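Local coordinates for protein D-mannose isomerase (Marinomonas mediterranea, PDB 5X32) that catalyses the reversible isomerisation of D-mannose to D-fructose, and of D-lyxose with lower efficiency, at residues P4-S8 with Y334-L338; L272-K276 with L324-T328; T289-G293 with D361-A365. All blocks are in the same frame, centred on the assembly; numbering follows the deposited sequence.

Interaction 1: P4-S8 with Y334-L338; sequences PAFDS and YKQYL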
ATOM      1  N   PRO A   4      -1.491  23.285  -9.963  1.00 56.94           N
ATOM      2  CA  PRO A   4      -0.187  23.300  -9.294  1.00 53.78           C
ATOM      3  C   PRO A   4       0.860  22.544 -10.111  1.00 57.71           C
ATOM      4  O   PRO A   4       0.508  21.747 -10.988  1.00 58.10           O
ATOM      5  CB  PRO A   4      -0.449  22.569  -7.977  1.00 56.97           C
ATOM      6  CG  PRO A   4      -1.927  22.412  -7.868  1.00 54.30           C
ATOM      7  CD  PRO A   4      -2.507  22.525  -9.215  1.00 54.06           C
ATOM      8  N   ALA A   5       2.134  22.785  -9.823  1.00 55.95           N
ATOM      9  CA  ALA A   5       3.196  22.044 -10.474  1.00 49.34           C
ATOM     10  C   ALA A   5       3.305  20.694  -9.779  1.00 58.27           C
ATOM     11  O   ALA A   5       3.974  20.574  -8.745  1.00 53.25           O
ATOM     12  CB  ALA A   5       4.505  22.802 -10.402  1.00 48.09           C
ATOM     13  N   PHE A   6       2.678  19.673 -10.366  1.00 55.74           N
ATOM     14  CA  PHE A   6       2.543  18.393  -9.686  1.00 51.16           C
ATOM     15  C   PHE A   6       3.861  17.677  -9.597  1.00 55.04           C
ATOM     16  O   PHE A   6       4.017  16.769  -8.778  1.00 55.91           O
ATOM     17  CB  PHE A   6       1.524  17.503 -10.378  1.00 50.98           C
ATOM     18  CG  PHE A   6       0.140  18.048 -10.351  1.00 53.77           C
ATOM     19  CD1 PHE A   6      -0.550  18.149  -9.141  1.00 55.60           C
ATOM     20  CD2 PHE A   6      -0.486  18.449 -11.520  1.00 47.84           C
ATOM     21  CE1 PHE A   6      -1.839  18.649  -9.100  1.00 55.49           C
ATOM     22  CE2 PHE A   6      -1.773  18.949 -11.489  1.00 57.79           C
ATOM     23  CZ  PHE A   6      -2.457  19.054 -10.274  1.00 53.26           C
ATOM     24  N   ASP A   7       4.812  18.103 -10.422  1.00 52.32           N
ATOM     25  CA  ASP A   7       6.147  17.524 -10.398  1.00 56.87           C
ATOM     26  C   ASP A   7       7.159  18.335  -9.565  1.00 64.68           C
ATOM     27  O   ASP A   7       8.366  18.087  -9.649  1.00 67.62           O
ATOM     28  CB  ASP A   7       6.647  17.336 -11.831  1.00 61.74           C
ATOM     29  CG  ASP A   7       6.646  18.627 -12.636  1.00 68.84           C
ATOM     30  OD1 ASP A   7       5.687  19.412 -12.496  1.00 69.66           O
ATOM     31  OD2 ASP A   7       7.571  18.829 -13.456  1.00 75.90           O
ATOM     32  N   SER A   8       6.682  19.291  -8.761  1.00 58.46           N
ATOM     33  CA  SER A   8       7.579  20.127  -7.949  1.00 57.94           C
ATOM     34  C   SER A   8       7.736  19.617  -6.516  1.00 61.67           C
ATOM     35  O   SER A   8       6.798  19.080  -5.932  1.00 64.28           O
ATOM     36  CB  SER A   8       7.107  21.593  -7.942  1.00 60.80           C
ATOM     37  OG  SER A   8       5.845  21.765  -7.322  1.00 63.07           O
ATOM     38  N   TYR A 334       5.094  11.156 -18.431  1.00 57.33           N
ATOM     39  CA  TYR A 334       4.971  12.447 -17.772  1.00 58.05           C
ATOM     40  C   TYR A 334       3.554  12.974 -17.955  1.00 59.88           C
ATOM     41  O   TYR A 334       2.892  13.354 -16.980  1.00 61.38           O
ATOM     42  CB  TYR A 334       5.990  13.440 -18.328  1.00 61.69           C
ATOM     43  CG  TYR A 334       5.897  14.823 -17.730  1.00 61.52           C
ATOM     44  CD1 TYR A 334       6.387  15.096 -16.459  1.00 61.87           C
ATOM     45  CD2 TYR A 334       5.278  15.856 -18.432  1.00 62.18           C
ATOM     46  CE1 TYR A 334       6.286  16.379 -15.912  1.00 64.80           C
ATOM     47  CE2 TYR A 334       5.169  17.126 -17.899  1.00 61.85           C
ATOM     48  CZ  TYR A 334       5.669  17.387 -16.637  1.00 67.31           C
ATOM     49  OH  TYR A 334       5.556  18.655 -16.111  1.00 66.31           O
ATOM     50  N   LYS A 335       3.077  12.963 -19.200  1.00 59.51           N
ATOM     51  CA  LYS A 335       1.734  13.454 -19.490  1.00 53.18           C
ATOM     52  C   LYS A 335       0.672  12.696 -18.706  1.00 57.39           C
ATOM     53  O   LYS A 335      -0.328  13.286 -18.268  1.00 61.85           O
ATOM     54  CB  LYS A 335       1.439  13.383 -20.973  1.00 50.79           C
ATOM     55  CG  LYS A 335       1.866  14.645 -21.688  1.00 59.37           C
ATOM     56  CD  LYS A 335       1.492  14.644 -23.162  1.00 56.89           C
ATOM     57  CE  LYS A 335       2.544  13.912 -23.931  1.00 61.93           C
ATOM     58  NZ  LYS A 335       3.842  14.549 -23.574  1.00 73.98           N
ATOM     59  N   GLN A 336       0.878  11.393 -18.535  1.00 54.10           N
ATOM     60  CA  GLN A 336      -0.106  10.576 -17.834  1.00 54.67           C
ATOM     61  C   GLN A 336      -0.096  10.842 -16.332  1.00 57.80           C
ATOM     62  O   GLN A 336      -1.131  10.788 -15.669  1.00 54.87           O
ATOM     63  CB  GLN A 336       0.132   9.103 -18.127  1.00 49.71           C
ATOM     64  CG  GLN A 336      -0.421   8.697 -19.464  1.00 57.79           C
ATOM     65  CD  GLN A 336       0.074   7.349 -19.911  1.00 60.42           C
ATOM     66  OE1 GLN A 336       1.196   6.949 -19.588  1.00 65.92           O
ATOM     67  NE2 GLN A 336      -0.775   6.612 -20.614  1.00 49.56           N
ATOM     68  N   TYR A 337       1.096  11.098 -15.814  1.00 56.46           N
ATOM     69  CA  TYR A 337       1.311  11.574 -14.465  1.00 52.58           C
ATOM     70  C   TYR A 337       0.476  12.844 -14.222  1.00 59.47           C
ATOM     71  O   TYR A 337      -0.255  12.966 -13.207  1.00 54.72           O
ATOM     72  CB  TYR A 337       2.808  11.819 -14.253  1.00 49.60           C
ATOM     73  CG  TYR A 337       3.159  12.434 -12.935  1.00 54.44           C
ATOM     74  CD1 TYR A 337       3.249  11.645 -11.792  1.00 57.89           C
ATOM     75  CD2 TYR A 337       3.449  13.781 -12.826  1.00 54.60           C
ATOM     76  CE1 TYR A 337       3.570  12.189 -10.569  1.00 53.84           C
ATOM     77  CE2 TYR A 337       3.780  14.344 -11.599  1.00 53.60           C
ATOM     78  CZ  TYR A 337       3.838  13.538 -10.473  1.00 56.93           C
ATOM     79  OH  TYR A 337       4.167  14.068  -9.244  1.00 55.30           O
ATOM     80  N   LEU A 338       0.577  13.788 -15.163  1.00 58.28           N
ATOM     81  CA  LEU A 338      -0.199  15.027 -15.066  1.00 59.67           C
ATOM     82  C   LEU A 338      -1.700  14.756 -15.147  1.00 59.25           C
ATOM     83  O   LEU A 338      -2.479  15.425 -14.480  1.00 57.52           O
ATOM     84  CB  LEU A 338       0.212  16.029 -16.142  1.00 54.37           C
ATOM     85  CG  LEU A 338       1.622  16.571 -15.909  1.00 60.67           C
ATOM     86  CD1 LEU A 338       1.971  17.601 -16.955  1.00 55.80           C
ATOM     87  CD2 LEU A 338       1.799  17.123 -14.484  1.00 50.30           C
TER
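Tyr337 and Tyr334 each place CG opposite their own backbone N (chi1 175° and 178°), which sends both phenol rings out from helix 331-347 to Phe6 and Asp7. The hydroxyl of Tyr337 donates to the main chain: OH lies 2.7 Å from Phe6 O and approaches from above the carbonyl plane, 49° out of it. Phe6 O and Asp7 N both sit at the edge of this ring, and Phe6 CB packs 4.1 Å from Tyr337 CE2. Leu338 CD2 lies 4.0 Å from Phe6 CD2, near the ring plane at its edge. The second phenol is held more loosely, Tyr334 OH making only a weak bond of 3.3 Å to Asp7 OD2, with the carboxylate steeply inclined to the ring. The loop folds as a type I turn from Ala5 to Ser8, in which Ala5 O accepts from both Ser8 N (3.0 Å) and Ser8 OG. Trp341 meets the Phe6 ring nearly parallel, Phe11 edge-to-face. Ser8 is the N-cap of helix 9-23, its OG bonding Phe11 N; the turn just ahead of that cap packs on a late helix of the alpha/alpha barrel known for the N-acylglucosamine 2-epimerase family.

Interaction 2: L272-K276 with L324-T328; sequences LPKAK and LYKAT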
ATOM      1  N   LEU A 272      12.053  -3.274 -16.347  1.00 58.44           N
ATOM      2  CA  LEU A 272      11.516  -2.108 -17.037  1.00 52.03           C
ATOM      3  C   LEU A 272      10.531  -2.461 -18.150  1.00 53.61           C
ATOM      4  O   LEU A 272       9.488  -1.833 -18.235  1.00 56.03           O
ATOM      5  CB  LEU A 272      12.647  -1.244 -17.588  1.00 50.92           C
ATOM      6  CG  LEU A 272      12.174   0.038 -18.257  1.00 53.28           C
ATOM      7  CD1 LEU A 272      11.400   0.870 -17.244  1.00 52.00           C
ATOM      8  CD2 LEU A 272      13.365   0.822 -18.758  1.00 52.91           C
ATOM      9  N   PRO A 273      10.850  -3.447 -19.020  1.00 58.24           N
ATOM     10  CA  PRO A 273       9.809  -3.783 -19.998  1.00 52.97           C
ATOM     11  C   PRO A 273       8.509  -4.298 -19.363  1.00 51.56           C
ATOM     12  O   PRO A 273       7.426  -4.045 -19.899  1.00 53.40           O
ATOM     13  CB  PRO A 273      10.461  -4.877 -20.849  1.00 49.55           C
ATOM     14  CG  PRO A 273      11.901  -4.607 -20.742  1.00 50.16           C
ATOM     15  CD  PRO A 273      12.142  -4.067 -19.372  1.00 52.54           C
ATOM     16  N   LYS A 274       8.603  -5.036 -18.262  1.00 49.98           N
ATOM     17  CA  LYS A 274       7.389  -5.545 -17.637  1.00 50.94           C
ATOM     18  C   LYS A 274       6.591  -4.397 -16.988  1.00 55.03           C
ATOM     19  O   LYS A 274       5.369  -4.308 -17.171  1.00 52.00           O
ATOM     20  CB  LYS A 274       7.715  -6.645 -16.632  1.00 45.83           C
ATOM     21  CG  LYS A 274       6.481  -7.346 -16.084  1.00 48.28           C
ATOM     22  CD  LYS A 274       5.685  -8.064 -17.191  1.00 56.44           C
ATOM     23  CE  LYS A 274       4.650  -9.048 -16.613  1.00 54.05           C
ATOM     24  NZ  LYS A 274       3.680  -9.650 -17.586  1.00 53.37           N
ATOM     25  N   ALA A 275       7.276  -3.525 -16.245  1.00 46.96           N
ATOM     26  CA  ALA A 275       6.649  -2.326 -15.682  1.00 55.16           C
ATOM     27  C   ALA A 275       5.952  -1.520 -16.787  1.00 56.77           C
ATOM     28  O   ALA A 275       4.799  -1.065 -16.650  1.00 53.01           O
ATOM     29  CB  ALA A 275       7.691  -1.456 -14.946  1.00 52.86           C
ATOM     30  N   LYS A 276       6.678  -1.355 -17.886  1.00 52.23           N
ATOM     31  CA  LYS A 276       6.206  -0.591 -19.012  1.00 48.95           C
ATOM     32  C   LYS A 276       4.934  -1.249 -19.557  1.00 47.64           C
ATOM     33  O   LYS A 276       3.911  -0.591 -19.789  1.00 48.76           O
ATOM     34  CB  LYS A 276       7.313  -0.510 -20.064  1.00 42.97           C
ATOM     35  CG  LYS A 276       7.260   0.735 -20.874  1.00 57.05           C
ATOM     36  CD  LYS A 276       8.124   0.762 -22.136  1.00 60.49           C
ATOM     37  CE  LYS A 276       9.622   0.811 -21.888  1.00 67.99           C
ATOM     38  NZ  LYS A 276      10.287   1.271 -23.170  1.00 58.38           N
ATOM     39  N   LEU A 324       8.244   5.507 -14.295  1.00 54.01           N
ATOM     40  CA  LEU A 324       8.335   5.125 -15.693  1.00 56.60           C
ATOM     41  C   LEU A 324       8.910   6.256 -16.525  1.00 56.57           C
ATOM     42  O   LEU A 324       9.694   6.042 -17.466  1.00 53.83           O
ATOM     43  CB  LEU A 324       6.951   4.751 -16.197  1.00 53.20           C
ATOM     44  CG  LEU A 324       6.607   3.305 -15.898  1.00 54.13           C
ATOM     45  CD1 LEU A 324       5.196   3.093 -16.337  1.00 51.90           C
ATOM     46  CD2 LEU A 324       7.569   2.375 -16.660  1.00 53.33           C
ATOM     47  N   TYR A 325       8.542   7.474 -16.152  1.00 54.19           N
ATOM     48  CA  TYR A 325       8.999   8.618 -16.903  1.00 52.47           C
ATOM     49  C   TYR A 325      10.479   8.841 -16.603  1.00 57.43           C
ATOM     50  O   TYR A 325      11.249   9.182 -17.508  1.00 55.81           O
ATOM     51  CB  TYR A 325       8.160   9.857 -16.593  1.00 55.52           C
ATOM     52  CG  TYR A 325       8.784  11.114 -17.133  1.00 59.04           C
ATOM     53  CD1 TYR A 325       8.952  11.302 -18.503  1.00 60.96           C
ATOM     54  CD2 TYR A 325       9.259  12.090 -16.273  1.00 53.60           C
ATOM     55  CE1 TYR A 325       9.554  12.445 -18.999  1.00 59.60           C
ATOM     56  CE2 TYR A 325       9.857  13.226 -16.756  1.00 59.90           C
ATOM     57  CZ  TYR A 325      10.005  13.405 -18.116  1.00 61.47           C
ATOM     58  OH  TYR A 325      10.608  14.548 -18.585  1.00 61.41           O
ATOM     59  N   LYS A 326      10.900   8.629 -15.352  1.00 54.79           N
ATOM     60  CA  LYS A 326      12.326   8.775 -15.055  1.00 58.46           C
ATOM     61  C   LYS A 326      13.139   7.695 -15.768  1.00 57.08           C
ATOM     62  O   LYS A 326      14.236   7.957 -16.258  1.00 60.64           O
ATOM     63  CB  LYS A 326      12.610   8.735 -13.554  1.00 52.09           C
ATOM     64  CG  LYS A 326      11.877   9.781 -12.752  1.00 62.15           C
ATOM     65  CD  LYS A 326      12.253  11.188 -13.200  1.00 65.00           C
ATOM     66  CE  LYS A 326      13.673  11.564 -12.819  1.00 64.80           C
ATOM     67  NZ  LYS A 326      13.988  12.938 -13.315  1.00 67.74           N
ATOM     68  N   ALA A 327      12.589   6.488 -15.824  1.00 54.06           N
ATOM     69  CA  ALA A 327      13.273   5.338 -16.406  1.00 48.81           C
ATOM     70  C   ALA A 327      13.415   5.413 -17.921  1.00 53.84           C
ATOM     71  O   ALA A 327      14.403   4.954 -18.476  1.00 56.74           O
ATOM     72  CB  ALA A 327      12.529   4.073 -16.044  1.00 43.35           C
ATOM     73  N   THR A 328      12.462   6.047 -18.587  1.00 51.49           N
ATOM     74  CA  THR A 328      12.411   5.951 -20.035  1.00 53.92           C
ATOM     75  C   THR A 328      12.572   7.293 -20.727  1.00 58.52           C
ATOM     76  O   THR A 328      12.999   7.343 -21.884  1.00 58.23           O
ATOM     77  CB  THR A 328      11.081   5.330 -20.484  1.00 52.42           C
ATOM     78  OG1 THR A 328      10.006   6.198 -20.095  1.00 56.85           O
ATOM     79  CG2 THR A 328      10.882   3.972 -19.825  1.00 49.93           C
TER
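Lys276 lies nearest Leu324 and Leu272 nearest Ala327 where helix 271-286 passes the C-terminal end of helix 311-328, with CA-CA distances of 6.9 Å for Lys276-Leu324 and 7.7 Å for Leu272-Ala327. Over these short segments the axes come within 11.1 Å and run at 137° to each other, an inclined antiparallel crossing. The wide axial spacing is bridged by side chains. Leu272 has CG trans to its backbone N (chi1 -177°) and extends across the gap, so that its CD1 touches Ala327 CB at 3.6 Å and also reaches Thr328 CG2, at 4.1 Å, and Leu324 CD2. Leu324 answers from the other helix with that same CD2, which rests over the backbone of the opposite segment, 4.0 Å from Lys276 CA, and lies 4.2 Å from Ala275 CB. The chain of Lys276 bends at chi3 (-69°), and its CE lies against Thr328 CG2: the aliphatic part of the lysine does the touching. Thr328 divides its two branches: CG2 serves the contact, whereas OG1 turns back to its own helix and donates to Leu324 O at 2.7 Å; OG1 also bonds Asp330 N, just beyond the helix end. Leu260 of helix 249-265 and Tyr333 of helix 331-347 flank the pair, both touching Leu324. No hydrogen bond or salt bridge joins the two segments, which is consistent with cohesion from van der Waals contact and partial shielding of methyl and methylene groups from water, shared with the flanking helices.

Interaction 3: T289-G293 with D361-A365; sequences TKKGG and DENNA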
ATOM      1  N   THR A 289     -12.055   7.989 -20.260  1.00 62.21           N
ATOM      2  CA  THR A 289     -11.735   9.034 -21.242  1.00 68.71           C
ATOM      3  C   THR A 289     -12.703  10.216 -21.289  1.00 70.09           C
ATOM      4  O   THR A 289     -12.382  11.250 -21.880  1.00 71.23           O
ATOM      5  CB  THR A 289     -11.679   8.457 -22.660  1.00 64.72           C
ATOM      6  OG1 THR A 289     -12.828   7.632 -22.883  1.00 66.02           O
ATOM      7  CG2 THR A 289     -10.406   7.642 -22.850  1.00 59.67           C
ATOM      8  N   LYS A 290     -13.881  10.061 -20.684  1.00 66.54           N
ATOM      9  CA  LYS A 290     -14.870  11.137 -20.666  1.00 66.78           C
ATOM     10  C   LYS A 290     -14.823  11.979 -19.380  1.00 68.01           C
ATOM     11  O   LYS A 290     -14.776  13.209 -19.431  1.00 67.30           O
ATOM     12  CB  LYS A 290     -16.275  10.544 -20.839  1.00 66.57           C
ATOM     13  CG  LYS A 290     -16.569  10.016 -22.252  1.00 76.51           C
ATOM     14  CD  LYS A 290     -15.651  10.645 -23.320  1.00 78.03           C
ATOM     15  CE  LYS A 290     -15.530   9.782 -24.584  1.00 83.35           C
ATOM     16  NZ  LYS A 290     -14.787   8.503 -24.366  1.00 80.08           N
ATOM     17  N   LYS A 291     -14.783  11.313 -18.232  1.00 66.33           N
ATOM     18  CA  LYS A 291     -14.835  12.005 -16.959  1.00 66.68           C
ATOM     19  C   LYS A 291     -13.528  11.962 -16.165  1.00 71.23           C
ATOM     20  O   LYS A 291     -13.409  12.632 -15.118  1.00 66.42           O
ATOM     21  CB  LYS A 291     -16.004  11.470 -16.125  1.00 68.81           C
ATOM     22  CG  LYS A 291     -17.368  11.698 -16.791  1.00 62.57           C
ATOM     23  CD  LYS A 291     -18.522  11.190 -15.936  1.00 66.71           C
ATOM     24  CE  LYS A 291     -19.788  12.009 -16.166  1.00 60.86           C
ATOM     25  NZ  LYS A 291     -19.540  13.481 -16.052  1.00 73.21           N
ATOM     26  N   GLY A 292     -12.566  11.164 -16.641  1.00 64.96           N
ATOM     27  CA  GLY A 292     -11.257  11.063 -16.000  1.00 59.99           C
ATOM     28  C   GLY A 292     -11.065   9.965 -14.961  1.00 58.93           C
ATOM     29  O   GLY A 292     -12.035   9.390 -14.479  1.00 55.09           O
ATOM     30  N   GLY A 293      -9.804   9.660 -14.644  1.00 55.15           N
ATOM     31  CA  GLY A 293      -9.468   8.745 -13.569  1.00 47.62           C
ATOM     32  C   GLY A 293      -9.523   7.281 -13.970  1.00 54.53           C
ATOM     33  O   GLY A 293     -10.164   6.926 -14.949  1.00 55.20           O
ATOM     34  N   ASP A 361     -18.118   7.543  -7.509  1.00 57.15           N
ATOM     35  CA  ASP A 361     -18.783   6.700  -8.517  1.00 62.15           C
ATOM     36  C   ASP A 361     -18.320   7.057  -9.945  1.00 60.44           C
ATOM     37  O   ASP A 361     -17.491   7.964 -10.126  1.00 54.89           O
ATOM     38  CB  ASP A 361     -20.311   6.817  -8.389  1.00 64.52           C
ATOM     39  CG  ASP A 361     -20.848   8.229  -8.717  1.00 65.82           C
ATOM     40  OD1 ASP A 361     -20.082   9.093  -9.217  1.00 61.89           O
ATOM     41  OD2 ASP A 361     -22.051   8.473  -8.447  1.00 58.26           O
ATOM     42  N   GLU A 362     -18.880   6.365 -10.944  1.00 66.35           N
ATOM     43  CA  GLU A 362     -18.778   6.748 -12.370  1.00 63.96           C
ATOM     44  C   GLU A 362     -18.670   8.238 -12.631  1.00 64.87           C
ATOM     45  O   GLU A 362     -17.825   8.680 -13.406  1.00 61.95           O
ATOM     46  CB  GLU A 362     -19.977   6.224 -13.150  1.00 66.18           C
ATOM     47  CG  GLU A 362     -19.861   4.769 -13.472  1.00 70.62           C
ATOM     48  CD  GLU A 362     -21.082   4.185 -14.158  1.00 79.21           C
ATOM     49  OE1 GLU A 362     -22.216   4.599 -13.828  1.00 73.73           O
ATOM     50  OE2 GLU A 362     -20.900   3.304 -15.034  1.00 77.99           O
ATOM     51  N   ASN A 363     -19.538   8.996 -11.971  1.00 65.91           N
ATOM     52  CA  ASN A 363     -19.740  10.398 -12.290  1.00 62.31           C
ATOM     53  C   ASN A 363     -18.950  11.320 -11.388  1.00 62.62           C
ATOM     54  O   ASN A 363     -19.208  12.519 -11.343  1.00 66.58           O
ATOM     55  CB  ASN A 363     -21.225  10.713 -12.214  1.00 59.87           C
ATOM     56  CG  ASN A 363     -22.078   9.560 -12.727  1.00 72.51           C
ATOM     57  OD1 ASN A 363     -22.097   9.262 -13.932  1.00 67.32           O
ATOM     58  ND2 ASN A 363     -22.763   8.881 -11.808  1.00 70.33           N
ATOM     59  N   ASN A 364     -18.008  10.734 -10.653  1.00 60.09           N
ATOM     60  CA  ASN A 364     -17.132  11.462  -9.740  1.00 57.57           C
ATOM     61  C   ASN A 364     -17.888  12.029  -8.534  1.00 59.75           C
ATOM     62  O   ASN A 364     -17.439  12.990  -7.894  1.00 57.84           O
ATOM     63  CB  ASN A 364     -16.398  12.583 -10.488  1.00 54.51           C
ATOM     64  CG  ASN A 364     -15.768  12.095 -11.800  1.00 68.20           C
ATOM     65  OD1 ASN A 364     -15.313  10.952 -11.898  1.00 65.99           O
ATOM     66  ND2 ASN A 364     -15.752  12.960 -12.816  1.00 74.52           N
ATOM     67  N   ALA A 365     -19.005  11.395  -8.189  1.00 53.08           N
ATOM     68  CA  ALA A 365     -19.754  11.767  -6.994  1.00 53.94           C
ATOM     69  C   ALA A 365     -19.319  10.924  -5.810  1.00 59.28           C
ATOM     70  O   ALA A 365     -19.149   9.716  -5.956  1.00 68.61           O
ATOM     71  CB  ALA A 365     -21.223  11.591  -7.230  1.00 53.29           C
TER
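Lys291 meets Asn364 with its carbonyl O and CB, and Glu362 and Asn363 with the far part of its side chain. The amide of Asn364 offers ND2 to Lys291 O in a weak hydrogen bond, 3.3 Å long with an N-H...O angle of 147°, and the same ND2 lies 3.6 Å from Lys291 CB. With chi2 at -179° the lysine is extended as far as CE before it bends at chi4, and it passes over the 361-365 turn, where CD comes 3.6 Å from Glu362 O and 3.9 Å from Asn363 CA. That turn is a type I turn followed by a G1 bulge: Asn364 N bonds Asp361 O and Asp361 N bonds Ala365 O, each at 2.9 Å, while Asn364 takes the left-handed backbone conformation (phi 68°) that the bulge position requires. Within the turn the Asp361 carboxylate acts as an internal brace, OD1 accepting Ala365 N at 2.7 Å from above the carboxylate plane and Asn363 N in a weaker bond. Farther out, Lys309 NZ from strand 304-310 binds Glu362 O, and the Asn364 side chain touches Lys309 as well as Phe343 and His347 of helix 331-347. On the other segment, Asp288 OD1 accepts Lys290 N and, weakly, Lys291 N.

Overall arrangement
From the N terminus, segment 4-8 is met by 334-338, so interaction 1 closes a loop of 325 residues and joins the lead-in to helix 9-23 with helix 331-347. Interaction 2 opens and closes within that span, tying helix 271-286 to helix 311-328 over 47 residues. Interaction 3 begins at 289-293, inside the loops of both others, and ends at 361-365, beyond both; it therefore crosses each, linking the loop before strand 297-298 to the turn after strand 359-360, the two outer strands of a three-stranded antiparallel sheet with 304-310 between them. Interactions 1 and 2 touch, Tyr334 CB lying 3.7 Å from Tyr325 CD1, whereas interaction 3 touches neither.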